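Local atomic coordinates of metal cation efflux system protein CzcD (PDB entry 6VD9), a protein that binds and transports zinc, mediating low-level metal ion resistance probably by efflux to the periplasm, and cobalt, cadmium and zinc resistance by regulating the Czc system. Residues Asp4-Val18 against Glu51-Phe64. Sequence-based numbering, arbitrary orientation.
Sequences DLAEVEKQILATPGV and EVLPELKQMLADKF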
ATOM      1  N   ASP A   4      19.280  -5.668   4.895  1.00 32.88           N
ATOM      2  CA  ASP A   4      19.202  -6.211   6.276  1.00 32.97           C
ATOM      3  C   ASP A   4      17.758  -6.045   6.790  1.00 31.37           C
ATOM      4  O   ASP A   4      17.415  -4.933   7.204  1.00 30.33           O
ATOM      5  CB  ASP A   4      20.221  -5.527   7.199  1.00 36.49           C
ATOM      6  CG  ASP A   4      20.324  -6.142   8.588  1.00 39.90           C
ATOM      7  OD1 ASP A   4      19.419  -6.923   8.967  1.00 40.88           O
ATOM      8  OD2 ASP A   4      21.316  -5.836   9.290  1.00 45.48           O
ATOM      9  N   LEU A   5      16.999  -7.138   6.846  1.00 29.78           N
ATOM     10  CA  LEU A   5      15.550  -7.145   7.200  1.00 29.30           C
ATOM     11  C   LEU A   5      15.368  -6.567   8.613  1.00 28.79           C
ATOM     12  O   LEU A   5      14.379  -5.885   8.814  1.00 24.32           O
ATOM     13  CB  LEU A   5      15.003  -8.570   7.079  1.00 29.99           C
ATOM     14  CG  LEU A   5      13.540  -8.810   7.473  1.00 29.22           C
ATOM     15  CD1 LEU A   5      12.602  -7.869   6.709  1.00 27.57           C
ATOM     16  CD2 LEU A   5      13.155 -10.272   7.232  1.00 34.17           C
ATOM     17  N   ALA A   6      16.287  -6.799   9.552  1.00 25.49           N
ATOM     18  CA  ALA A   6      16.188  -6.253  10.935  1.00 23.57           C
ATOM     19  C   ALA A   6      16.209  -4.730  10.946  1.00 23.36           C
ATOM     20  O   ALA A   6      15.462  -4.168  11.710  1.00 22.54           O
ATOM     21  CB  ALA A   6      17.270  -6.796  11.831  1.00 28.22           C
ATOM     22  N   GLU A   7      17.110  -4.104  10.179  1.00 20.66           N
ATOM     23  CA  GLU A   7      17.236  -2.647  10.127  1.00 25.59           C
ATOM     24  C   GLU A   7      15.945  -2.144   9.500  1.00 18.96           C
ATOM     25  O   GLU A   7      15.521  -1.114   9.935  1.00 24.18           O
ATOM     26  CB  GLU A   7      18.444  -2.178   9.313  1.00 28.09           C
ATOM     27  CG  GLU A   7      19.729  -2.007  10.107  1.00 37.44           C
ATOM     28  CD  GLU A   7      19.592  -1.276  11.421  1.00 34.94           C
ATOM     29  OE1 GLU A   7      19.181  -0.107  11.398  1.00 38.11           O
ATOM     30  OE2 GLU A   7      19.877  -1.899  12.457  1.00 44.17           O
ATOM     31  N   VAL A   8      15.419  -2.823   8.476  1.00 21.62           N
ATOM     32  CA  VAL A   8      14.179  -2.353   7.783  1.00 20.76           C
ATOM     33  C   VAL A   8      13.065  -2.313   8.838  1.00 19.36           C
ATOM     34  O   VAL A   8      12.451  -1.272   9.000  1.00 17.89           O
ATOM     35  CB  VAL A   8      13.807  -3.205   6.554  1.00 21.06           C
ATOM     36  CG1 VAL A   8      12.484  -2.756   5.952  1.00 20.37           C
ATOM     37  CG2 VAL A   8      14.922  -3.198   5.506  1.00 20.85           C
ATOM     38  N   GLU A   9      12.870  -3.402   9.579  1.00 18.52           N
ATOM     39  CA  GLU A   9      11.857  -3.472  10.675  1.00 17.79           C
ATOM     40  C   GLU A   9      12.093  -2.343  11.679  1.00 19.27           C
ATOM     41  O   GLU A   9      11.136  -1.618  12.030  1.00 19.79           O
ATOM     42  CB  GLU A   9      11.914  -4.851  11.355  1.00 18.80           C
ATOM     43  CG  GLU A   9      11.634  -6.006  10.405  1.00 21.80           C
ATOM     44  CD  GLU A   9      12.064  -7.335  10.996  1.00 24.20           C
ATOM     45  OE1 GLU A   9      12.928  -7.304  11.908  1.00 25.79           O
ATOM     46  OE2 GLU A   9      11.503  -8.357  10.580  1.00 25.34           O
ATOM     47  N   LYS A  10      13.318  -2.192  12.170  1.00 20.60           N
ATOM     48  CA  LYS A  10      13.666  -1.147  13.166  1.00 21.38           C
ATOM     49  C   LYS A  10      13.302   0.203  12.572  1.00 19.00           C
ATOM     50  O   LYS A  10      12.725   1.030  13.269  1.00 19.08           O
ATOM     51  CB  LYS A  10      15.157  -1.228  13.536  1.00 24.70           C
ATOM     52  CG  LYS A  10      15.689  -0.115  14.437  1.00 29.72           C
ATOM     53  CD  LYS A  10      17.110  -0.356  15.044  1.00 31.67           C
ATOM     54  CE  LYS A  10      17.504   0.785  15.970  1.00 37.35           C
ATOM     55  NZ  LYS A  10      18.873   0.681  16.538  1.00 43.65           N
ATOM     56  N   GLN A  11      13.657   0.452  11.314  1.00 18.77           N
ATOM     57  CA  GLN A  11      13.472   1.811  10.766  1.00 19.77           C
ATOM     58  C   GLN A  11      11.978   2.093  10.565  1.00 17.82           C
ATOM     59  O   GLN A  11      11.608   3.277  10.674  1.00 19.70           O
ATOM     60  CB  GLN A  11      14.294   2.010   9.493  1.00 23.95           C
ATOM     61  CG  GLN A  11      15.787   2.002   9.770  1.00 27.10           C
ATOM     62  CD  GLN A  11      16.163   3.016  10.822  1.00 31.25           C
ATOM     63  OE1 GLN A  11      15.650   4.132  10.853  1.00 32.14           O
ATOM     64  NE2 GLN A  11      17.062   2.608  11.702  1.00 38.23           N
ATOM     65  N   ILE A  12      11.177   1.077  10.207  1.00 17.16           N
ATOM     66  CA  ILE A  12       9.703   1.227  10.046  1.00 16.19           C
ATOM     67  C   ILE A  12       9.131   1.631  11.414  1.00 16.24           C
ATOM     68  O   ILE A  12       8.485   2.690  11.492  1.00 15.41           O
ATOM     69  CB  ILE A  12       9.047  -0.051   9.482  1.00 15.88           C
ATOM     70  CG1 ILE A  12       9.434  -0.239   8.014  1.00 17.31           C
ATOM     71  CG2 ILE A  12       7.548  -0.013   9.654  1.00 16.10           C
ATOM     72  CD1 ILE A  12       8.888  -1.478   7.384  1.00 18.42           C
ATOM     73  N   LEU A  13       9.427   0.849  12.456  1.00 16.92           N
ATOM     74  CA  LEU A  13       8.891   1.116  13.823  1.00 17.33           C
ATOM     75  C   LEU A  13       9.463   2.410  14.409  1.00 17.79           C
ATOM     76  O   LEU A  13       8.807   2.996  15.300  1.00 19.18           O
ATOM     77  CB  LEU A  13       9.195  -0.093  14.722  1.00 17.54           C
ATOM     78  CG  LEU A  13       8.381  -1.356  14.421  1.00 18.47           C
ATOM     79  CD1 LEU A  13       8.800  -2.511  15.373  1.00 19.31           C
ATOM     80  CD2 LEU A  13       6.873  -1.128  14.468  1.00 18.66           C
ATOM     81  N   ALA A  14      10.613   2.869  13.931  1.00 19.35           N
ATOM     82  CA  ALA A  14      11.251   4.115  14.402  1.00 19.21           C
ATOM     83  C   ALA A  14      10.593   5.326  13.744  1.00 20.80           C
ATOM     84  O   ALA A  14      10.826   6.449  14.214  1.00 20.19           O
ATOM     85  CB  ALA A  14      12.722   4.090  14.123  1.00 19.17           C
ATOM     86  N   THR A  15       9.767   5.130  12.720  1.00 18.83           N
ATOM     87  CA  THR A  15       9.180   6.256  11.953  1.00 18.57           C
ATOM     88  C   THR A  15       8.054   6.884  12.765  1.00 18.62           C
ATOM     89  O   THR A  15       7.162   6.161  13.179  1.00 18.85           O
ATOM     90  CB  THR A  15       8.699   5.792  10.574  1.00 18.14           C
ATOM     91  OG1 THR A  15       9.841   5.295   9.877  1.00 17.91           O
ATOM     92  CG2 THR A  15       8.034   6.922   9.810  1.00 18.95           C
ATOM     93  N   PRO A  16       8.012   8.223  13.021  1.00 22.02           N
ATOM     94  CA  PRO A  16       6.914   8.805  13.796  1.00 22.64           C
ATOM     95  C   PRO A  16       5.552   8.461  13.187  1.00 19.34           C
ATOM     96  O   PRO A  16       5.431   8.520  11.959  1.00 21.30           O
ATOM     97  CB  PRO A  16       7.211  10.318  13.713  1.00 23.44           C
ATOM     98  CG  PRO A  16       8.691  10.341  13.665  1.00 22.80           C
ATOM     99  CD  PRO A  16       9.010   9.247  12.663  1.00 22.74           C
ATOM    100  N   GLY A  17       4.597   8.071  14.023  1.00 19.19           N
ATOM    101  CA  GLY A  17       3.199   7.802  13.604  1.00 19.06           C
ATOM    102  C   GLY A  17       2.968   6.348  13.246  1.00 20.85           C
ATOM    103  O   GLY A  17       1.830   6.023  12.877  1.00 20.49           O
ATOM    104  N   VAL A  18       4.016   5.503  13.310  1.00 18.95           N
ATOM    105  CA  VAL A  18       3.924   4.023  13.119  1.00 19.87           C
ATOM    106  C   VAL A  18       3.766   3.354  14.481  1.00 21.00           C
ATOM    107  O   VAL A  18       4.704   3.484  15.295  1.00 21.42           O
ATOM    108  CB  VAL A  18       5.158   3.435  12.424  1.00 19.48           C
ATOM    109  CG1 VAL A  18       5.081   1.927  12.416  1.00 19.17           C
ATOM    110  CG2 VAL A  18       5.350   3.978  11.011  1.00 20.79           C
ATOM    111  N   GLU A  51       1.373  12.243   6.601  1.00 18.14           N
ATOM    112  CA  GLU A  51       2.225  12.427   7.803  1.00 17.57           C
ATOM    113  C   GLU A  51       3.193  11.266   8.077  1.00 16.73           C
ATOM    114  O   GLU A  51       4.034  11.416   9.012  1.00 18.34           O
ATOM    115  CB  GLU A  51       1.308  12.691   8.991  1.00 17.53           C
ATOM    116  CG  GLU A  51       0.437  13.934   8.822  1.00 18.64           C
ATOM    117  CD  GLU A  51      -0.240  14.423  10.093  1.00 20.90           C
ATOM    118  OE1 GLU A  51      -1.258  13.862  10.462  1.00 20.40           O
ATOM    119  OE2 GLU A  51       0.264  15.430  10.714  1.00 24.77           O
ATOM    120  N   VAL A  52       3.046  10.136   7.366  1.00 15.56           N
ATOM    121  CA  VAL A  52       3.871   8.921   7.535  1.00 15.95           C
ATOM    122  C   VAL A  52       4.367   8.454   6.161  1.00 16.86           C
ATOM    123  O   VAL A  52       5.543   8.103   6.070  1.00 17.19           O
ATOM    124  CB  VAL A  52       3.087   7.827   8.272  1.00 14.87           C
ATOM    125  CG1 VAL A  52       3.970   6.629   8.495  1.00 16.37           C
ATOM    126  CG2 VAL A  52       2.578   8.331   9.626  1.00 16.94           C
ATOM    127  N   LEU A  53       3.496   8.371   5.143  1.00 18.23           N
ATOM    128  CA  LEU A  53       3.905   7.751   3.839  1.00 16.75           C
ATOM    129  C   LEU A  53       5.152   8.427   3.259  1.00 18.14           C
ATOM    130  O   LEU A  53       6.070   7.751   2.805  1.00 16.02           O
ATOM    131  CB  LEU A  53       2.726   7.764   2.876  1.00 17.15           C
ATOM    132  CG  LEU A  53       2.975   7.149   1.497  1.00 15.44           C
ATOM    133  CD1 LEU A  53       3.456   5.711   1.624  1.00 17.21           C
ATOM    134  CD2 LEU A  53       1.722   7.173   0.691  1.00 17.06           C
ATOM    135  N   PRO A  54       5.239   9.772   3.211  1.00 15.71           N
ATOM    136  CA  PRO A  54       6.402  10.411   2.603  1.00 17.17           C
ATOM    137  C   PRO A  54       7.692  10.083   3.361  1.00 16.98           C
ATOM    138  O   PRO A  54       8.713   9.850   2.712  1.00 16.19           O
ATOM    139  CB  PRO A  54       6.090  11.921   2.669  1.00 16.66           C
ATOM    140  CG  PRO A  54       4.609  12.000   2.898  1.00 17.13           C
ATOM    141  CD  PRO A  54       4.225  10.735   3.649  1.00 17.13           C
ATOM    142  N   GLU A  55       7.616  10.000   4.701  1.00 17.81           N
ATOM    143  CA  GLU A  55       8.778   9.649   5.560  1.00 18.59           C
ATOM    144  C   GLU A  55       9.195   8.199   5.322  1.00 16.84           C
ATOM    145  O   GLU A  55      10.398   7.940   5.233  1.00 15.87           O
ATOM    146  CB  GLU A  55       8.466   9.887   7.034  1.00 20.79           C
ATOM    147  CG  GLU A  55       8.255  11.357   7.341  1.00 22.87           C
ATOM    148  CD  GLU A  55       6.927  12.034   7.026  1.00 25.88           C
ATOM    149  OE1 GLU A  55       5.995  11.404   6.436  1.00 20.54           O
ATOM    150  OE2 GLU A  55       6.824  13.262   7.370  1.00 26.20           O
ATOM    151  N   LEU A  56       8.247   7.255   5.237  1.00 14.96           N
ATOM    152  CA  LEU A  56       8.610   5.848   4.937  1.00 15.46           C
ATOM    153  C   LEU A  56       9.230   5.755   3.533  1.00 15.97           C
ATOM    154  O   LEU A  56      10.194   5.027   3.399  1.00 14.94           O
ATOM    155  CB  LEU A  56       7.390   4.943   5.063  1.00 15.98           C
ATOM    156  CG  LEU A  56       6.866   4.728   6.485  1.00 14.91           C
ATOM    157  CD1 LEU A  56       5.555   3.955   6.447  1.00 15.13           C
ATOM    158  CD2 LEU A  56       7.865   3.948   7.314  1.00 16.85           C
ATOM    159  N   LYS A  57       8.655   6.397   2.536  1.00 17.99           N
ATOM    160  CA  LYS A  57       9.213   6.375   1.150  1.00 18.49           C
ATOM    161  C   LYS A  57      10.663   6.890   1.206  1.00 19.75           C
ATOM    162  O   LYS A  57      11.540   6.233   0.630  1.00 17.38           O
ATOM    163  CB  LYS A  57       8.366   7.199   0.181  1.00 20.19           C
ATOM    164  CG  LYS A  57       7.022   6.577  -0.231  1.00 20.06           C
ATOM    165  CD  LYS A  57       6.155   7.586  -0.957  1.00 23.07           C
ATOM    166  CE  LYS A  57       4.914   7.025  -1.615  1.00 26.50           C
ATOM    167  NZ  LYS A  57       4.140   8.089  -2.322  1.00 31.86           N
ATOM    168  N   GLN A  58      10.899   8.022   1.858  1.00 20.70           N
ATOM    169  CA  GLN A  58      12.224   8.707   1.919  1.00 21.59           C
ATOM    170  C   GLN A  58      13.242   7.779   2.599  1.00 21.82           C
ATOM    171  O   GLN A  58      14.316   7.526   2.027  1.00 19.37           O
ATOM    172  CB  GLN A  58      12.061  10.063   2.617  1.00 25.18           C
ATOM    173  CG  GLN A  58      13.358  10.828   2.885  1.00 30.08           C
ATOM    174  CD  GLN A  58      13.138  12.031   3.787  1.00 40.27           C
ATOM    175  OE1 GLN A  58      12.450  11.980   4.818  1.00 42.12           O
ATOM    176  NE2 GLN A  58      13.753  13.143   3.418  1.00 48.14           N
ATOM    177  N   MET A  59      12.853   7.158   3.715  1.00 19.68           N
ATOM    178  CA  MET A  59      13.757   6.303   4.519  1.00 19.85           C
ATOM    179  C   MET A  59      14.082   5.038   3.722  1.00 19.20           C
ATOM    180  O   MET A  59      15.241   4.564   3.761  1.00 20.07           O
ATOM    181  CB  MET A  59      13.120   5.989   5.881  1.00 21.64           C
ATOM    182  CG  MET A  59      13.863   4.939   6.661  1.00 22.60           C
ATOM    183  SD  MET A  59      13.391   3.275   6.222  1.00 23.08           S
ATOM    184  CE  MET A  59      11.700   3.207   6.832  1.00 23.55           C
ATOM    185  N   LEU A  60      13.110   4.454   3.012  1.00 17.50           N
ATOM    186  CA  LEU A  60      13.331   3.152   2.331  1.00 17.63           C
ATOM    187  C   LEU A  60      14.277   3.357   1.140  1.00 17.64           C
ATOM    188  O   LEU A  60      15.123   2.484   0.889  1.00 18.12           O
ATOM    189  CB  LEU A  60      11.982   2.576   1.910  1.00 17.92           C
ATOM    190  CG  LEU A  60      11.132   2.085   3.081  1.00 17.83           C
ATOM    191  CD1 LEU A  60       9.716   1.807   2.610  1.00 17.51           C
ATOM    192  CD2 LEU A  60      11.770   0.852   3.717  1.00 17.96           C
ATOM    193  N   ALA A  61      14.162   4.505   0.500  1.00 16.42           N
ATOM    194  CA  ALA A  61      15.027   4.882  -0.645  1.00 18.01           C
ATOM    195  C   ALA A  61      16.441   5.143  -0.114  1.00 20.54           C
ATOM    196  O   ALA A  61      17.370   4.496  -0.605  1.00 20.22           O
ATOM    197  CB  ALA A  61      14.457   6.047  -1.370  1.00 17.54           C
ATOM    198  N   ASP A  62      16.562   5.964   0.927  1.00 21.96           N
ATOM    199  CA  ASP A  62      17.872   6.483   1.413  1.00 28.45           C
ATOM    200  C   ASP A  62      18.669   5.388   2.114  1.00 29.13           C
ATOM    201  O   ASP A  62      19.899   5.288   1.883  1.00 27.07           O
ATOM    202  CB  ASP A  62      17.689   7.650   2.374  1.00 30.89           C
ATOM    203  CG  ASP A  62      17.149   8.887   1.693  1.00 36.90           C
ATOM    204  OD1 ASP A  62      17.464   9.070   0.501  1.00 45.85           O
ATOM    205  OD2 ASP A  62      16.390   9.632   2.346  1.00 42.57           O
ATOM    206  N   LYS A  63      18.014   4.617   2.979  1.00 26.74           N
ATOM    207  CA  LYS A  63      18.706   3.673   3.875  1.00 26.95           C
ATOM    208  C   LYS A  63      18.858   2.311   3.199  1.00 25.51           C
ATOM    209  O   LYS A  63      19.819   1.613   3.556  1.00 26.19           O
ATOM    210  CB  LYS A  63      17.982   3.655   5.221  1.00 28.77           C
ATOM    211  CG  LYS A  63      17.833   5.039   5.852  1.00 31.64           C
ATOM    212  CD  LYS A  63      17.656   5.029   7.351  1.00 36.16           C
ATOM    213  CE  LYS A  63      18.071   6.334   7.994  1.00 36.48           C
ATOM    214  NZ  LYS A  63      17.550   6.457   9.370  1.00 40.28           N
ATOM    215  N   PHE A  64      17.950   1.900   2.297  1.00 24.25           N
ATOM    216  CA  PHE A  64      17.912   0.510   1.778  1.00 22.57           C
ATOM    217  C   PHE A  64      17.915   0.468   0.251  1.00 21.42           C
ATOM    218  O   PHE A  64      17.926  -0.644  -0.258  1.00 21.48           O
ATOM    219  CB  PHE A  64      16.716  -0.258   2.367  1.00 23.00           C
ATOM    220  CG  PHE A  64      16.716  -0.228   3.867  1.00 22.76           C
ATOM    221  CD1 PHE A  64      17.668  -0.959   4.570  1.00 23.34           C
ATOM    222  CD2 PHE A  64      15.833   0.571   4.577  1.00 21.67           C
ATOM    223  CE1 PHE A  64      17.712  -0.900   5.949  1.00 21.69           C
ATOM    224  CE2 PHE A  64      15.883   0.624   5.963  1.00 23.65           C
ATOM    225  CZ  PHE A  64      16.823  -0.116   6.647  1.00 21.49           C
TER
HETATM  226  O   HOH W   1       6.358  10.357  10.067  1.00 27.67           O
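Phe64 and Val8 meet in a CH-pi interaction in which Val8 CG2 sits over the ring centroid of Phe64 at 3.6 Å, only 8° off the ring normal. CB of Glu7 lies at the edge of the same ring, in its plane. Further along, the Met59 chain, bent at both chi2 and chi3, brings its thioether up against helix 5-13: SD comes 3.6 Å from Gln11 CB, and CE reaches towards Ile12. Leu56 CD2 meets Thr15 OG1 at 3.5 Å, and Val18 CG2 packs on Val52 CG1 at 3.9 Å. The two helices run antiparallel at 153°, their axes 10.7 Å apart, and lie over a three-stranded mixed sheet, the ferredoxin-like fold of the C-terminal dimerisation domain of CDF transporters. Ile12 rests on Phe21 of strand 18-28, whereas Leu56 rests on Ile71 of strand 68-74; Lys57 of the same helix forms a salt bridge with Glu74 of the second subunit. The direct hydrogen bond between the segments is a weak one, from Lys63 NZ to Gln11 OE1 (3.3 Å). Two others are internal to 4-18: Gln11 NE2 turns back weakly to Glu7 OE1, and Thr15 OG1 donates to Gln11 O at 2.8 Å, tilted 16° from the carbonyl plane. Where the type II turn of Thr15 to Val18 approaches Glu51, one water donates to both Pro16 O and Glu51 O, each 2.8 Å away.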